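Local atomic coordinates of titin heart isoform N2-B (Homo sapiens, PDB entry 2BK8), a protein that is a giant muscle protein, whose immunoglobulin-like M1 domain belongs to the M-band portion and probably serves a structural role. Residues E14-K20 and Y61-K67; S31-Y37 and R74-D80. One frame throughout, in Å; residues are numbered along the deposited sequence. Where two conformers were deposited one is given.

Interaction 1: residues E14-K20 and Y61-K67; sequences EEGGHVK and YVKDITK
A salt bridge joins Glu15 OE2 to Lys67 NZ at 2.8 Å, both side chains running out with chi1 in m and chi2 in t. Four backbone hydrogen bonds run from beside it to the far end of the contact: Gly16 N to Ile65 O (2.8 Å), Ile65 N to Gly17 O (3.0 Å), Val19 N to Val62 O (3.2 Å) and Val62 N to Val19 O (3.0 Å). Val19-Val62 is thus an antiparallel hydrogen-bonded pair (CA-CA 5.5 Å), Lys20-Tyr61 a non-hydrogen-bonded one (CA-CA 4.4 Å). Glu14 to Gly17 form a type II turn, closed by Gly17 N to Glu14 O (2.8 Å), with Gly16 at phi 82°. Across from Gly16 (CA-CA 4.4 Å), Asp64 takes phi 44° and psi 59°. Val19 and Val62 point to one face (CG2 to CB, 4.2 Å), inward, where Val19 and Ile65 reach Leu90. On the other face, Lys20 CB sits 3.5 Å from the Tyr61 ring centroid, 15° off its normal, a CH-pi contact. A type II turn thus leads into strand 19-26 while residues 63-67 lead out of strand 57-62, at one end of the immunoglobulin I-set beta-sandwich.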
# COMPACT_ATOMS: atom_id res chain seq x y z
N GLU A 14 -10.70 -8.20 9.27
CA GLU A 14 -11.37 -9.38 9.81
C GLU A 14 -11.22 -10.55 8.85
O GLU A 14 -11.28 -10.36 7.63
CB GLU A 14 -12.86 -9.12 10.04
CG GLU A 14 -13.15 -8.09 11.11
CD GLU A 14 -14.63 -7.97 11.40
OE1 GLU A 14 -15.36 -8.97 11.24
OE2 GLU A 14 -15.07 -6.87 11.79
N GLU A 15 -11.06 -11.76 9.39
CA GLU A 15 -10.84 -12.94 8.54
C GLU A 15 -11.94 -13.06 7.48
O GLU A 15 -13.12 -12.94 7.80
CB GLU A 15 -10.77 -14.22 9.38
CG GLU A 15 -9.38 -14.49 9.95
CD GLU A 15 -9.36 -15.60 10.99
OE1 GLU A 15 -10.25 -16.49 10.94
OE2 GLU A 15 -8.45 -15.60 11.85
N GLY A 16 -11.55 -13.25 6.22
CA GLY A 16 -12.51 -13.33 5.10
C GLY A 16 -13.02 -12.01 4.55
O GLY A 16 -13.70 -11.98 3.53
N GLY A 17 -12.67 -10.90 5.22
CA GLY A 17 -13.03 -9.58 4.72
C GLY A 17 -11.95 -8.93 3.87
O GLY A 17 -11.06 -9.64 3.34
N HIS A 18 -12.00 -7.60 3.75
CA HIS A 18 -10.99 -6.82 3.05
C HIS A 18 -10.57 -5.54 3.83
O HIS A 18 -11.26 -5.14 4.78
CB HIS A 18 -11.49 -6.48 1.62
CG HIS A 18 -12.57 -5.43 1.57
ND1 HIS A 18 -13.91 -5.74 1.59
CD2 HIS A 18 -12.50 -4.08 1.48
CE1 HIS A 18 -14.63 -4.63 1.53
NE2 HIS A 18 -13.80 -3.61 1.44
N VAL A 19 -9.44 -4.92 3.44
CA VAL A 19 -9.08 -3.57 3.92
C VAL A 19 -8.53 -2.78 2.72
O VAL A 19 -8.22 -3.39 1.69
CB VAL A 19 -8.02 -3.56 5.08
CG1 VAL A 19 -8.50 -4.38 6.28
CG2 VAL A 19 -6.63 -4.00 4.58
N LYS A 20 -8.41 -1.46 2.85
CA LYS A 20 -7.80 -0.62 1.81
C LYS A 20 -6.75 0.28 2.40
O LYS A 20 -6.84 0.66 3.58
CB LYS A 20 -8.88 0.26 1.14
CG LYS A 20 -9.71 1.11 2.13
CD LYS A 20 -10.51 2.24 1.46
CE LYS A 20 -10.74 3.44 2.41
NZ LYS A 20 -11.01 3.05 3.83
N TYR A 61 -6.06 -2.52 -2.35
CA TYR A 61 -7.12 -3.28 -1.69
C TYR A 61 -6.67 -4.72 -1.45
O TYR A 61 -6.31 -5.42 -2.40
CB TYR A 61 -8.39 -3.26 -2.52
CG TYR A 61 -9.35 -2.16 -2.16
CD1 TYR A 61 -9.09 -0.86 -2.56
CD2 TYR A 61 -10.50 -2.41 -1.43
CE1 TYR A 61 -9.96 0.17 -2.25
CE2 TYR A 61 -11.38 -1.38 -1.10
CZ TYR A 61 -11.10 -0.08 -1.51
OH TYR A 61 -11.95 0.97 -1.24
N VAL A 62 -6.70 -5.14 -0.19
CA VAL A 62 -6.35 -6.54 0.19
C VAL A 62 -7.59 -7.38 0.47
O VAL A 62 -8.37 -7.01 1.34
CB VAL A 62 -5.48 -6.58 1.47
CG1 VAL A 62 -5.06 -8.05 1.77
CG2 VAL A 62 -4.24 -5.66 1.35
N LYS A 63 -7.75 -8.50 -0.26
CA LYS A 63 -8.93 -9.39 -0.22
C LYS A 63 -8.75 -10.68 0.59
O LYS A 63 -7.62 -11.09 0.85
CB LYS A 63 -9.33 -9.79 -1.65
CG LYS A 63 -10.01 -8.69 -2.45
CD LYS A 63 -9.25 -7.37 -2.37
CE LYS A 63 -10.23 -6.26 -2.11
NZ LYS A 63 -9.64 -4.95 -2.48
N ASP A 64 -9.87 -11.35 0.91
CA ASP A 64 -9.88 -12.65 1.60
C ASP A 64 -8.89 -12.70 2.76
O ASP A 64 -7.96 -13.50 2.77
CB ASP A 64 -9.58 -13.80 0.61
CG ASP A 64 -10.63 -13.94 -0.47
OD1 ASP A 64 -11.77 -14.32 -0.14
OD2 ASP A 64 -10.29 -13.70 -1.65
N ILE A 65 -9.06 -11.81 3.73
CA ILE A 65 -8.05 -11.66 4.80
C ILE A 65 -7.82 -12.95 5.61
O ILE A 65 -8.78 -13.74 5.88
CB ILE A 65 -8.40 -10.42 5.73
CG1 ILE A 65 -8.15 -9.09 4.97
CG2 ILE A 65 -7.70 -10.55 7.13
CD1 ILE A 65 -6.71 -8.72 4.78
N THR A 66 -6.55 -13.24 5.92
CA THR A 66 -6.21 -14.34 6.87
C THR A 66 -5.23 -13.80 7.92
O THR A 66 -4.71 -12.68 7.79
CB THR A 66 -5.53 -15.60 6.19
OG1 THR A 66 -4.18 -15.27 5.78
CG2 THR A 66 -6.34 -16.12 5.00
N LYS A 67 -4.95 -14.59 8.95
CA LYS A 67 -3.90 -14.23 9.93
C LYS A 67 -2.53 -13.92 9.28
O LYS A 67 -1.77 -13.10 9.80
CB LYS A 67 -3.77 -15.32 11.01
CG LYS A 67 -4.94 -15.31 12.02
CD LYS A 67 -4.67 -16.27 13.17
CE LYS A 67 -5.81 -16.29 14.16
NZ LYS A 67 -6.90 -17.16 13.65

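Interaction 2: residues S31-Y37 and R74-D80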
# COMPACT_ATOMS: atom_id res chain seq x y z
N SER A 31 6.53 10.51 -15.25
CA SER A 31 7.49 9.43 -14.97
C SER A 31 7.22 8.65 -13.66
O SER A 31 7.88 7.64 -13.38
CB SER A 31 8.94 9.95 -15.03
OG SER A 31 9.31 10.60 -13.83
N THR A 32 6.24 9.10 -12.88
CA THR A 32 5.93 8.47 -11.59
C THR A 32 5.45 7.01 -11.75
O THR A 32 4.52 6.76 -12.52
CB THR A 32 4.86 9.30 -10.83
OG1 THR A 32 5.32 10.65 -10.71
CG2 THR A 32 4.61 8.71 -9.45
N GLN A 33 6.09 6.08 -11.04
CA GLN A 33 5.71 4.64 -10.97
C GLN A 33 5.54 4.22 -9.50
O GLN A 33 6.38 4.54 -8.66
CB GLN A 33 6.75 3.73 -11.66
CG GLN A 33 6.46 2.20 -11.50
CD GLN A 33 7.57 1.29 -12.03
OE1 GLN A 33 8.65 1.18 -11.43
NE2 GLN A 33 7.30 0.63 -13.16
N VAL A 34 4.49 3.46 -9.19
CA VAL A 34 4.19 3.07 -7.80
C VAL A 34 4.26 1.56 -7.66
O VAL A 34 3.76 0.85 -8.53
CB VAL A 34 2.76 3.50 -7.40
CG1 VAL A 34 2.38 2.98 -5.98
CG2 VAL A 34 2.62 5.00 -7.49
N THR A 35 4.94 1.10 -6.60
CA THR A 35 4.98 -0.35 -6.30
C THR A 35 4.67 -0.54 -4.81
O THR A 35 5.25 0.15 -3.94
CB THR A 35 6.39 -0.96 -6.62
OG1 THR A 35 6.78 -0.66 -7.97
CG2 THR A 35 6.40 -2.49 -6.44
N TRP A 36 3.79 -1.49 -4.50
CA TRP A 36 3.48 -1.82 -3.09
C TRP A 36 4.23 -3.09 -2.63
O TRP A 36 4.53 -3.97 -3.45
CB TRP A 36 1.98 -2.03 -2.89
CG TRP A 36 1.13 -0.80 -3.06
CD1 TRP A 36 0.72 -0.24 -4.23
CD2 TRP A 36 0.59 0.02 -2.01
NE1 TRP A 36 -0.06 0.87 -3.98
CE2 TRP A 36 -0.16 1.04 -2.62
CE3 TRP A 36 0.64 -0.04 -0.60
CZ2 TRP A 36 -0.89 2.01 -1.88
CZ3 TRP A 36 -0.06 0.93 0.15
CH2 TRP A 36 -0.81 1.97 -0.51
N TYR A 37 4.51 -3.18 -1.33
CA TYR A 37 5.14 -4.36 -0.71
C TYR A 37 4.40 -4.76 0.57
O TYR A 37 3.89 -3.92 1.30
CB TYR A 37 6.62 -4.13 -0.37
CG TYR A 37 7.52 -3.76 -1.55
CD1 TYR A 37 8.40 -4.69 -2.12
CD2 TYR A 37 7.51 -2.46 -2.06
CE1 TYR A 37 9.22 -4.33 -3.20
CE2 TYR A 37 8.29 -2.12 -3.12
CZ TYR A 37 9.14 -3.04 -3.70
OH TYR A 37 9.94 -2.62 -4.77
N ARG A 74 4.07 -1.20 2.53
CA ARG A 74 4.85 -0.03 2.04
C ARG A 74 4.34 0.37 0.67
O ARG A 74 4.12 -0.48 -0.19
CB ARG A 74 6.34 -0.38 1.94
CG ARG A 74 7.27 0.67 1.27
CD ARG A 74 8.71 0.10 1.18
NE ARG A 74 9.71 1.04 0.69
CZ ARG A 74 11.03 0.84 0.76
NH1 ARG A 74 11.52 -0.27 1.31
NH2 ARG A 74 11.88 1.74 0.30
N CYS A 75 4.14 1.67 0.46
CA CYS A 75 3.90 2.23 -0.89
C CYS A 75 5.18 2.93 -1.30
O CYS A 75 5.59 3.93 -0.67
CB CYS A 75 2.75 3.24 -0.85
SG CYS A 75 2.36 4.01 -2.47
N LYS A 76 5.84 2.38 -2.33
CA LYS A 76 7.08 2.97 -2.87
C LYS A 76 6.86 3.75 -4.18
O LYS A 76 6.36 3.22 -5.18
CB LYS A 76 8.20 1.90 -3.05
CG LYS A 76 9.53 2.48 -3.54
CD LYS A 76 10.57 1.37 -3.71
CE LYS A 76 11.84 1.89 -4.34
NZ LYS A 76 13.07 1.15 -3.89
N VAL A 77 7.27 5.02 -4.17
CA VAL A 77 7.05 5.91 -5.32
C VAL A 77 8.37 6.36 -5.93
O VAL A 77 9.26 6.80 -5.22
CB VAL A 77 6.15 7.12 -4.94
CG1 VAL A 77 5.54 7.65 -6.15
CG2 VAL A 77 4.98 6.61 -4.02
N VAL A 78 8.51 6.18 -7.24
CA VAL A 78 9.77 6.47 -7.95
C VAL A 78 9.48 7.27 -9.21
O VAL A 78 8.57 6.92 -9.97
CB VAL A 78 10.53 5.17 -8.35
CG1 VAL A 78 11.81 5.47 -9.10
CG2 VAL A 78 10.84 4.33 -7.13
N ASN A 79 10.23 8.35 -9.40
CA ASN A 79 10.32 9.03 -10.69
C ASN A 79 11.73 9.36 -11.15
O ASN A 79 12.70 8.82 -10.61
CB ASN A 79 9.39 10.25 -10.80
CG ASN A 79 9.81 11.42 -9.94
OD1 ASN A 79 10.74 11.35 -9.13
ND2 ASN A 79 9.09 12.53 -10.11
N ASP A 80 11.82 10.24 -12.14
CA ASP A 80 13.07 10.65 -12.79
C ASP A 80 13.97 11.51 -11.92
O ASP A 80 15.10 11.86 -12.32
CB ASP A 80 12.74 11.40 -14.08
CG ASP A 80 12.39 10.48 -15.25
OD1 ASP A 80 12.49 9.25 -15.12
OD2 ASP A 80 12.03 11.02 -16.32
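Cys75 lies over the six-membered ring of Trp36: its CB is 3.7 Å from the ring centroid, 7° off the normal, and its SG 4.1 Å away at 22°, which defines a CH-pi and a sulfur-aromatic contact. Val34 CG1 meets Cys75 SG at 3.7 Å, and Val34 CG2 approaches Val77 CG1 at 4.2 Å. This face looks into the sandwich, towards Cys23, Ile25 and Ala58 of the opposing sheet. Trp36 and the two cysteines recall the core of immunoglobulin domains, strands 33-38 and 71-78 taking the places of C and F. The axes of 33-37 and 74-78 run at 158°, 4.7 Å apart at closest approach. Paired hydrogen bonds of 2.8-3.0 Å link the backbone N and O atoms of Gln33 with Val78, Thr35 with Lys76 and Tyr37 with Arg74. On the outer face Tyr37 CE2 packs against Lys76 CB (4.0 Å), while Arg74 NE is hydrogen-bonded to Ser85 OG. Beyond the strand ends, Asp80 N donates to Ser31 OG at 3.0 Å.

Overall arrangement
Interactions 1 and 2 lie on opposite sides of the chain's centre, their own centres 23 Å apart and their nearest atoms about 7 Å, so they do not touch. Each belongs to a different sheet of the sandwich: 14-20 and 61-67 lead into and out of strands 19-26 and 57-62, whereas 31-37 and 74-80 lie on the strands that follow these in the chain. Interaction 2, whose centre is 10 Å from that of the chain, keeps regular pairing over five residue pairs and turns sulfur and aromatic groups inward. Interaction 1, 14 Å out, has just two bridge pairs, seven exposed residues and a salt bridge between charged side chains.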